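Alpha-fucosidase (Bifidobacterium bifidum, PDB 2EAB) probably releases alpha-1,2-linked L-fucose by hydrolysis, this chain being the catalytic domain, a family 95 glycoside hydrolase, within a longer protein. Local coordinates at residues G738-T741 and Y742-E746; N772-G775 and V776-L780; C711-N715 and V716-N720. One frame throughout, in Å; residues are numbered along the deposited sequence.

Contact 1 (G738-T741 and Y742-E746); sequences GNTT and YQLVE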
ATOM      1  N   GLY A 738       6.596 -20.933  -8.812  1.00  8.63           N
ATOM      2  CA  GLY A 738       7.316 -20.471  -7.634  1.00  8.69           C
ATOM      3  C   GLY A 738       8.782 -20.184  -7.887  1.00  8.59           C
ATOM      4  O   GLY A 738       9.357 -19.314  -7.245  1.00  8.61           O
ATOM      5  N   ASN A 739       9.396 -20.916  -8.814  1.00  8.57           N
ATOM      6  CA  ASN A 739      10.805 -20.691  -9.130  1.00  8.75           C
ATOM      7  C   ASN A 739      11.050 -19.319  -9.753  1.00  8.84           C
ATOM      8  O   ASN A 739      11.928 -18.585  -9.305  1.00  9.06           O
ATOM      9  CB  ASN A 739      11.348 -21.812 -10.015  1.00  9.28           C
ATOM     10  CG  ASN A 739      11.458 -23.131  -9.274  1.00  9.68           C
ATOM     11  OD1 ASN A 739      11.580 -23.162  -8.050  1.00 10.83           O
ATOM     12  ND2 ASN A 739      11.417 -24.231 -10.018  1.00 12.29           N
ATOM     13  N   THR A 740      10.261 -18.969 -10.763  1.00  8.66           N
ATOM     14  CA  THR A 740      10.384 -17.652 -11.380  1.00  8.68           C
ATOM     15  C   THR A 740      10.024 -16.556 -10.377  1.00  8.56           C
ATOM     16  O   THR A 740      10.696 -15.524 -10.312  1.00  8.57           O
ATOM     17  CB  THR A 740       9.543 -17.539 -12.663  1.00  8.79           C
ATOM     18  OG1 THR A 740       9.972 -18.551 -13.580  1.00  9.48           O
ATOM     19  CG2 THR A 740       9.732 -16.180 -13.319  1.00  9.18           C
ATOM     20  N   THR A 741       8.977 -16.787  -9.584  1.00  8.36           N
ATOM     21  CA  THR A 741       8.556 -15.825  -8.565  1.00  8.32           C
ATOM     22  C   THR A 741       9.689 -15.565  -7.580  1.00  8.57           C
ATOM     23  O   THR A 741      10.009 -14.408  -7.280  1.00  8.48           O
ATOM     24  CB  THR A 741       7.304 -16.301  -7.803  1.00  8.32           C
ATOM     25  OG1 THR A 741       6.260 -16.592  -8.734  1.00  8.04           O
ATOM     26  CG2 THR A 741       6.814 -15.216  -6.860  1.00  8.60           C
ATOM     27  N   TYR A 742      10.295 -16.642  -7.084  1.00  8.57           N
ATOM     28  CA  TYR A 742      11.417 -16.520  -6.167  1.00  8.52           C
ATOM     29  C   TYR A 742      12.598 -15.774  -6.793  1.00  8.50           C
ATOM     30  O   TYR A 742      13.242 -14.954  -6.140  1.00  8.85           O
ATOM     31  CB  TYR A 742      11.874 -17.888  -5.647  1.00  9.10           C
ATOM     32  CG  TYR A 742      13.139 -17.767  -4.851  1.00  9.62           C
ATOM     33  CD1 TYR A 742      13.126 -17.198  -3.581  1.00 10.21           C
ATOM     34  CD2 TYR A 742      14.362 -18.153  -5.392  1.00 10.31           C
ATOM     35  CE1 TYR A 742      14.294 -17.042  -2.852  1.00 10.08           C
ATOM     36  CE2 TYR A 742      15.538 -18.006  -4.672  1.00 11.32           C
ATOM     37  CZ  TYR A 742      15.497 -17.444  -3.406  1.00 10.38           C
ATOM     38  OH  TYR A 742      16.657 -17.283  -2.692  1.00 10.71           O
ATOM     39  N   GLN A 743      12.879 -16.071  -8.056  1.00  8.40           N
ATOM     40  CA  GLN A 743      13.963 -15.391  -8.760  1.00  8.92           C
ATOM     41  C   GLN A 743      13.728 -13.878  -8.821  1.00  8.45           C
ATOM     42  O   GLN A 743      14.679 -13.094  -8.761  1.00  8.49           O
ATOM     43  CB  GLN A 743      14.142 -15.963 -10.159  1.00  9.42           C
ATOM     44  CG  GLN A 743      14.857 -17.294 -10.220  1.00 12.57           C
ATOM     45  CD  GLN A 743      15.052 -17.738 -11.652  1.00 16.58           C
ATOM     46  OE1 GLN A 743      16.169 -17.749 -12.166  1.00 19.85           O
ATOM     47  NE2 GLN A 743      13.959 -18.073 -12.317  1.00 16.45           N
ATOM     48  N   LEU A 744      12.461 -13.473  -8.924  1.00  8.23           N
ATOM     49  CA  LEU A 744      12.113 -12.054  -8.899  1.00  8.42           C
ATOM     50  C   LEU A 744      12.286 -11.444  -7.508  1.00  8.44           C
ATOM     51  O   LEU A 744      12.718 -10.299  -7.390  1.00  8.50           O
ATOM     52  CB  LEU A 744      10.703 -11.816  -9.451  1.00  8.63           C
ATOM     53  CG  LEU A 744      10.573 -12.055 -10.959  1.00  8.74           C
ATOM     54  CD1 LEU A 744       9.117 -12.231 -11.323  1.00 10.49           C
ATOM     55  CD2 LEU A 744      11.209 -10.936 -11.792  1.00 10.72           C
ATOM     56  N   VAL A 745      11.965 -12.204  -6.460  1.00  8.31           N
ATOM     57  CA  VAL A 745      12.256 -11.773  -5.092  1.00  8.75           C
ATOM     58  C   VAL A 745      13.763 -11.548  -4.921  1.00  8.55           C
ATOM     59  O   VAL A 745      14.187 -10.525  -4.385  1.00  8.26           O
ATOM     60  CB  VAL A 745      11.731 -12.781  -4.039  1.00  8.74           C
ATOM     61  CG1 VAL A 745      12.226 -12.418  -2.643  1.00  9.88           C
ATOM     62  CG2 VAL A 745      10.206 -12.834  -4.054  1.00  9.81           C
ATOM     63  N   GLU A 746      14.565 -12.492  -5.411  1.00  8.68           N
ATOM     64  CA  GLU A 746      16.024 -12.373  -5.372  1.00  9.11           C
ATOM     65  C   GLU A 746      16.479 -11.091  -6.049  1.00  8.81           C
ATOM     66  O   GLU A 746      17.331 -10.371  -5.526  1.00  9.00           O
ATOM     67  CB  GLU A 746      16.676 -13.538  -6.102  1.00  9.78           C
ATOM     68  CG  GLU A 746      16.770 -14.834  -5.354  1.00 11.91           C
ATOM     69  CD  GLU A 746      17.575 -15.855  -6.139  1.00 13.94           C
ATOM     70  OE1 GLU A 746      17.270 -16.068  -7.332  1.00 14.72           O
ATOM     71  OE2 GLU A 746      18.521 -16.438  -5.567  1.00 15.94           O
TER
HETATM   72  O   HOH W   1      12.547 -19.037 -14.206  1.00 22.97           O

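Contact 2 (N772-G775 and V776-L780); sequences NTSG and VDEML. With EDO (1,2-ethanediol), chain G.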
ATOM      1  N   ASN A 772       6.424  -6.877  -1.834  1.00  6.19           N
ATOM      2  CA  ASN A 772       7.222  -8.041  -1.460  1.00  6.47           C
ATOM      3  C   ASN A 772       6.463  -8.940  -0.479  1.00  6.35           C
ATOM      4  O   ASN A 772       6.323 -10.147  -0.702  1.00  6.48           O
ATOM      5  CB  ASN A 772       8.572  -7.600  -0.882  1.00  6.81           C
ATOM      6  CG  ASN A 772       9.415  -8.766  -0.437  1.00  7.16           C
ATOM      7  OD1 ASN A 772       9.158  -9.355   0.613  1.00  7.68           O
ATOM      8  ND2 ASN A 772      10.421  -9.112  -1.232  1.00  7.77           N
ATOM      9  N   THR A 773       5.956  -8.346   0.595  1.00  6.72           N
ATOM     10  CA  THR A 773       5.202  -9.089   1.607  1.00  6.83           C
ATOM     11  C   THR A 773       4.016  -9.797   0.964  1.00  6.07           C
ATOM     12  O   THR A 773       3.775 -10.980   1.217  1.00  6.11           O
ATOM     13  CB  THR A 773       4.742  -8.150   2.731  1.00  6.85           C
ATOM     14  OG1 THR A 773       5.899  -7.539   3.313  1.00  7.11           O
ATOM     15  CG2 THR A 773       3.970  -8.897   3.813  1.00  7.62           C
ATOM     16  N   SER A 774       3.290  -9.087   0.104  1.00  5.85           N
ATOM     17  CA  SER A 774       2.156  -9.684  -0.582  1.00  6.23           C
ATOM     18  C   SER A 774       2.593 -10.846  -1.464  1.00  6.38           C
ATOM     19  O   SER A 774       1.942 -11.893  -1.484  1.00  6.23           O
ATOM     20  CB  SER A 774       1.420  -8.649  -1.427  1.00  6.66           C
ATOM     21  OG  SER A 774       0.350  -9.251  -2.131  1.00  7.17           O
ATOM     22  N   GLY A 775       3.694 -10.664  -2.188  1.00  6.43           N
ATOM     23  CA  GLY A 775       4.177 -11.684  -3.116  1.00  6.50           C
ATOM     24  C   GLY A 775       4.561 -12.977  -2.420  1.00  6.47           C
ATOM     25  O   GLY A 775       4.242 -14.070  -2.886  1.00  6.81           O
ATOM     26  N   VAL A 776       5.245 -12.854  -1.288  1.00  6.40           N
ATOM     27  CA  VAL A 776       5.569 -14.021  -0.475  1.00  7.01           C
ATOM     28  C   VAL A 776       4.285 -14.704   0.012  1.00  6.96           C
ATOM     29  O   VAL A 776       4.161 -15.931  -0.071  1.00  7.03           O
ATOM     30  CB  VAL A 776       6.500 -13.661   0.699  1.00  7.17           C
ATOM     31  CG1 VAL A 776       6.705 -14.857   1.616  1.00  7.88           C
ATOM     32  CG2 VAL A 776       7.845 -13.168   0.172  1.00  7.88           C
ATOM     33  N   ASP A 777       3.326 -13.918   0.496  1.00  6.74           N
ATOM     34  CA  ASP A 777       2.036 -14.483   0.888  1.00  7.06           C
ATOM     35  C   ASP A 777       1.423 -15.292  -0.249  1.00  6.76           C
ATOM     36  O   ASP A 777       0.982 -16.416  -0.027  1.00  6.80           O
ATOM     37  CB  ASP A 777       1.052 -13.398   1.330  1.00  6.97           C
ATOM     38  CG  ASP A 777       1.326 -12.880   2.732  1.00  7.11           C
ATOM     39  OD1 ASP A 777       2.287 -13.344   3.372  1.00  7.24           O
ATOM     40  OD2 ASP A 777       0.570 -11.994   3.200  1.00  8.10           O
ATOM     41  N   GLU A 778       1.425 -14.732  -1.461  1.00  6.69           N
ATOM     42  CA  GLU A 778       0.804 -15.392  -2.607  1.00  6.86           C
ATOM     43  C   GLU A 778       1.542 -16.662  -3.026  1.00  6.92           C
ATOM     44  O   GLU A 778       0.932 -17.563  -3.592  1.00  6.70           O
ATOM     45  CB  GLU A 778       0.650 -14.435  -3.797  1.00  6.92           C
ATOM     46  CG  GLU A 778      -0.241 -13.214  -3.534  1.00  6.72           C
ATOM     47  CD  GLU A 778      -1.718 -13.538  -3.329  1.00  6.91           C
ATOM     48  OE1 GLU A 778      -2.321 -14.243  -4.168  1.00  6.76           O
ATOM     49  OE2 GLU A 778      -2.288 -13.046  -2.330  1.00  8.15           O
ATOM     50  N   MET A 779       2.839 -16.753  -2.742  1.00  7.01           N
ATOM     51  CA  MET A 779       3.562 -18.002  -2.987  1.00  8.00           C
ATOM     52  C   MET A 779       3.098 -19.122  -2.066  1.00  7.31           C
ATOM     53  O   MET A 779       3.026 -20.285  -2.473  1.00  7.42           O
ATOM     54  CB  MET A 779       5.069 -17.804  -2.846  1.00  7.76           C
ATOM     55  CG  MET A 779       5.701 -17.140  -4.056  1.00  8.97           C
ATOM     56  SD  MET A 779       7.489 -17.282  -4.084  1.00 11.91           S
ATOM     57  CE  MET A 779       7.805 -15.861  -3.068  1.00 11.74           C
ATOM     58  N   LEU A 780       2.779 -18.758  -0.829  1.00  7.12           N
ATOM     59  CA  LEU A 780       2.460 -19.739   0.205  1.00  7.57           C
ATOM     60  C   LEU A 780       0.970 -20.011   0.349  1.00  6.96           C
ATOM     61  O   LEU A 780       0.580 -21.074   0.848  1.00  7.18           O
ATOM     62  CB  LEU A 780       3.052 -19.310   1.548  1.00  8.04           C
ATOM     63  CG  LEU A 780       4.554 -19.009   1.538  1.00  8.47           C
ATOM     64  CD1 LEU A 780       4.993 -18.550   2.914  1.00 10.28           C
ATOM     65  CD2 LEU A 780       5.374 -20.216   1.083  1.00  9.41           C
TER
HETATM   66  C1  EDO G4807      -4.119 -10.371  -3.950  1.00 42.74           C
HETATM   67  O1  EDO G4807      -4.390 -11.840  -3.708  1.00 37.02           O
HETATM   68  C2  EDO G4807      -3.925  -9.724  -2.523  1.00 43.60           C
HETATM   69  O2  EDO G4807      -5.137  -9.978  -1.769  1.00 37.12           O
HETATM   70  O   HOH W   2      -1.293 -11.143  -0.603  1.00  8.03           O

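Contact 3 (C711-N715 and V716-N720); sequences CFKGN and VLQSN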
ATOM      1  N   CYS A 711       9.134  -9.919 -19.211  1.00  9.82           N
ATOM      2  CA  CYS A 711      10.054 -10.073 -18.077  1.00 10.22           C
ATOM      3  C   CYS A 711      11.432 -10.631 -18.421  1.00 10.61           C
ATOM      4  O   CYS A 711      12.331 -10.614 -17.579  1.00 10.83           O
ATOM      5  CB  CYS A 711       9.409 -10.941 -16.993  1.00 10.11           C
ATOM      6  SG  CYS A 711       7.974 -10.186 -16.215  1.00 10.34           S
ATOM      7  N   PHE A 712      11.583 -11.126 -19.647  1.00 11.28           N
ATOM      8  CA  PHE A 712      12.822 -11.755 -20.099  1.00 12.30           C
ATOM      9  C   PHE A 712      13.455 -10.999 -21.263  1.00 13.25           C
ATOM     10  O   PHE A 712      12.757 -10.443 -22.117  1.00 13.51           O
ATOM     11  CB  PHE A 712      12.558 -13.205 -20.529  1.00 12.54           C
ATOM     12  CG  PHE A 712      12.332 -14.157 -19.385  1.00 12.59           C
ATOM     13  CD1 PHE A 712      13.357 -14.989 -18.950  1.00 13.34           C
ATOM     14  CD2 PHE A 712      11.094 -14.237 -18.749  1.00 12.83           C
ATOM     15  CE1 PHE A 712      13.159 -15.878 -17.894  1.00 13.44           C
ATOM     16  CE2 PHE A 712      10.885 -15.124 -17.694  1.00 12.81           C
ATOM     17  CZ  PHE A 712      11.923 -15.946 -17.263  1.00 13.02           C
ATOM     18  N   LYS A 713      14.784 -10.973 -21.280  1.00 14.41           N
ATOM     19  CA  LYS A 713      15.541 -10.568 -22.458  1.00 16.08           C
ATOM     20  C   LYS A 713      16.246 -11.836 -22.905  1.00 16.55           C
ATOM     21  O   LYS A 713      17.162 -12.312 -22.230  1.00 16.93           O
ATOM     22  CB  LYS A 713      16.543  -9.462 -22.118  1.00 15.97           C
ATOM     23  CG  LYS A 713      17.315  -8.920 -23.322  1.00 17.10           C
ATOM     24  CD  LYS A 713      18.346  -7.872 -22.922  1.00 17.75           C
ATOM     25  CE  LYS A 713      17.737  -6.481 -22.804  1.00 20.64           C
ATOM     26  NZ  LYS A 713      18.774  -5.447 -22.528  1.00 22.45           N
ATOM     27  N   GLY A 714      15.788 -12.397 -24.021  1.00 17.20           N
ATOM     28  CA  GLY A 714      16.188 -13.739 -24.424  1.00 17.94           C
ATOM     29  C   GLY A 714      15.704 -14.737 -23.389  1.00 18.25           C
ATOM     30  O   GLY A 714      14.509 -14.794 -23.079  1.00 18.74           O
ATOM     31  N   ASN A 715      16.639 -15.503 -22.835  1.00 18.42           N
ATOM     32  CA  ASN A 715      16.331 -16.482 -21.796  1.00 18.34           C
ATOM     33  C   ASN A 715      16.691 -16.004 -20.386  1.00 17.46           C
ATOM     34  O   ASN A 715      16.637 -16.782 -19.429  1.00 17.87           O
ATOM     35  CB  ASN A 715      17.029 -17.813 -22.100  1.00 19.02           C
ATOM     36  CG  ASN A 715      16.542 -18.450 -23.389  1.00 20.78           C
ATOM     37  OD1 ASN A 715      15.361 -18.372 -23.732  1.00 23.39           O
ATOM     38  ND2 ASN A 715      17.454 -19.094 -24.109  1.00 22.73           N
ATOM     39  N   VAL A 716      17.044 -14.726 -20.262  1.00 16.26           N
ATOM     40  CA  VAL A 716      17.488 -14.166 -18.985  1.00 14.96           C
ATOM     41  C   VAL A 716      16.384 -13.328 -18.334  1.00 13.87           C
ATOM     42  O   VAL A 716      15.926 -12.336 -18.904  1.00 13.42           O
ATOM     43  CB  VAL A 716      18.778 -13.313 -19.146  1.00 15.05           C
ATOM     44  CG1 VAL A 716      19.274 -12.815 -17.793  1.00 15.62           C
ATOM     45  CG2 VAL A 716      19.874 -14.112 -19.849  1.00 15.53           C
ATOM     46  N   LEU A 717      15.968 -13.741 -17.138  1.00 12.91           N
ATOM     47  CA  LEU A 717      14.992 -12.997 -16.353  1.00 12.15           C
ATOM     48  C   LEU A 717      15.575 -11.648 -15.962  1.00 12.05           C
ATOM     49  O   LEU A 717      16.688 -11.568 -15.438  1.00 11.90           O
ATOM     50  CB  LEU A 717      14.600 -13.790 -15.106  1.00 11.97           C
ATOM     51  CG  LEU A 717      13.556 -13.161 -14.179  1.00 11.65           C
ATOM     52  CD1 LEU A 717      12.176 -13.130 -14.829  1.00 11.41           C
ATOM     53  CD2 LEU A 717      13.509 -13.933 -12.879  1.00 11.85           C
ATOM     54  N   GLN A 718      14.820 -10.587 -16.230  1.00 11.66           N
ATOM     55  CA  GLN A 718      15.315  -9.231 -16.021  1.00 11.94           C
ATOM     56  C   GLN A 718      14.944  -8.669 -14.660  1.00 11.92           C
ATOM     57  O   GLN A 718      13.848  -8.910 -14.139  1.00 12.47           O
ATOM     58  CB  GLN A 718      14.821  -8.295 -17.128  1.00 11.91           C
ATOM     59  CG  GLN A 718      15.311  -8.667 -18.522  1.00 12.40           C
ATOM     60  CD  GLN A 718      16.828  -8.679 -18.632  1.00 13.62           C
ATOM     61  OE1 GLN A 718      17.449  -9.739 -18.728  1.00 14.56           O
ATOM     62  NE2 GLN A 718      17.431  -7.499 -18.602  1.00 13.85           N
ATOM     63  N   SER A 719      15.872  -7.907 -14.095  1.00 12.04           N
ATOM     64  CA  SER A 719      15.624  -7.174 -12.870  1.00 12.07           C
ATOM     65  C   SER A 719      14.672  -6.013 -13.133  1.00 11.41           C
ATOM     66  O   SER A 719      14.527  -5.544 -14.267  1.00 11.76           O
ATOM     67  CB  SER A 719      16.940  -6.641 -12.305  1.00 12.54           C
ATOM     68  OG  SER A 719      16.733  -5.975 -11.072  1.00 14.13           O
ATOM     69  N   ASN A 720      14.001  -5.576 -12.077  1.00 10.72           N
ATOM     70  CA  ASN A 720      13.303  -4.304 -12.091  1.00  9.96           C
ATOM     71  C   ASN A 720      13.236  -3.771 -10.666  1.00  9.81           C
ATOM     72  O   ASN A 720      13.828  -4.347  -9.751  1.00  9.64           O
ATOM     73  CB  ASN A 720      11.917  -4.418 -12.740  1.00 10.48           C
ATOM     74  CG  ASN A 720      11.568  -3.201 -13.575  1.00 10.95           C
ATOM     75  OD1 ASN A 720      11.465  -2.083 -13.060  1.00 10.70           O
ATOM     76  ND2 ASN A 720      11.380  -3.414 -14.873  1.00 13.54           N
TER
HETATM   77  O   HOH W   3      11.374  -9.020 -15.109  1.00 13.86           O

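Contact 1 (G738-T741 and Y742-E746)
The carbonyl oxygen of T741 is shared by two amides of the following turn. V745 N bonds T741 O at 3.1 Å, whereas L744 N adds only a weak, strongly bent bond, its better acceptor being T740 O at 3.0 Å. One turn earlier Y742 N reaches G738 O at 2.8 Å, and Q743 N bonds N739 O. Q743 shows how a side chain can follow this backbone: its CG stands beside its own N (chi1 -77°), which lays CG 3.3 Å from N739 O, and the extended chain then runs back until NE2 lies 3.7 Å from T740 CA. A water hydrogen-bonds T740 OG1 at 2.7 Å and, weakly, Q743 NE2, bridging the two side chains; T740 OG1 is also bonded to D737. Were Q743 an alanine, the loss of the amide would probably leave the water without its link to it and strip the CG contact from N739 O. On another side Y742 CB passes 3.3 Å from G738 O, while its hydroxyl meets E372 and K368. The arrangement is that of the first turns of an alpha-helix, 738-751, in the (alpha/alpha)6 barrel expected of family 95 catalytic domains.

Contact 2 (N772-G775 and V776-L780)
The last two turns of helix 767-780, part of the helical barrel expected of this family, join S774 to E778 and N772 to V776, each pair four residues apart. A water lies within hydrogen-bonding distance of both S774 OG, at 2.9 Å, and E778 OE2, at 2.8 Å, and may link the two side chains, though it has more acceptors near it than protons to give; S774 OG is also hydrogen-bonded to N730. E778 bends at its second torsion (chi2 -68°), so the chain leads out from the helix and leans back toward S774, with CG 3.3 Å from S774 O. The same OE2 accepts a bond of 2.8 Å from O1 of a 1,2-ethanediol, probably a crystallisation additive, while OE1 forms a salt bridge with R734. R734, E517, R820 and Y521 also hydrogen-bond the diol. The side chains of N772 and V776 run alongside each other on one flank, with V776 CG2 3.5 Å from N772 O. V776 N bonds N772 O at 3.0 Å. D777 presses CB to within 3.3 Å of S774 O, and its carboxylate is held by S434 and Y376. M779 curls at its thioether so that CE comes 4.0 Å from G775 O. Around this helix, N772 and M779 face helix 738-751, V776 rests on helix 365-386, and D777 and L780 touch strand 812-819.

Contact 3 (C711-N715 and V716-N720)
Backbone hydrogen bonds between K713 and V716 close a two-residue hairpin: K713 N lies 3.0 Å from V716 O, and V716 N approaches K713 O from above the carbonyl plane. Farther from the turn, Q718 N makes a straighter bond of 2.8 Å to C711 O, and a water donates to both C711 O and Q718 O. The connection is a type II' turn, in which G714 takes a positive phi of 64°, a conformation that favours glycine. A weaker polar contact, CA-H...O, sets F712 CA 3.4 Å from V716 O in the non-hydrogen-bonded pair of F712 with L717. Apolar contacts gather on the face that carries these two residues. L717 CD1 sits over the F712 ring, 4.0 Å from its centroid and 24° off the normal, a CH-pi contact. L717 CG is anti to the backbone N (chi1 -179°), which carries CD1 over the ring; the same methyl also lies 4.1 Å from C711 CB. On the other face, Q718 CG passes 3.6 Å from K713 N. The chemistry is therefore two-sided: F712 and L717 present an apolar surface to helices 722-734 and 738-751, while K713 and V716 occupy the exposed side.

Overall arrangement
Along the chain contact 3 comes first, then contact 1, then contact 2, all within the family 95 catalytic domain. Contact 1 is the middle member: its centre is 12 Å from that of contact 3 and 11 Å from that of contact 2, whereas the centres of contacts 2 and 3 are about 21 Å apart, and their nearest atoms about 10 Å. L717 of the hairpin packs against Q743 and L744 on one side of helix 738-751, with L717 CD2 3.5 Å from Q743 CB. T741 and V745 of that helix meet M779 of the next one, 767-780. The series leads from a surface hairpin, through one helix, to a helix in the interior of the catalytic domain.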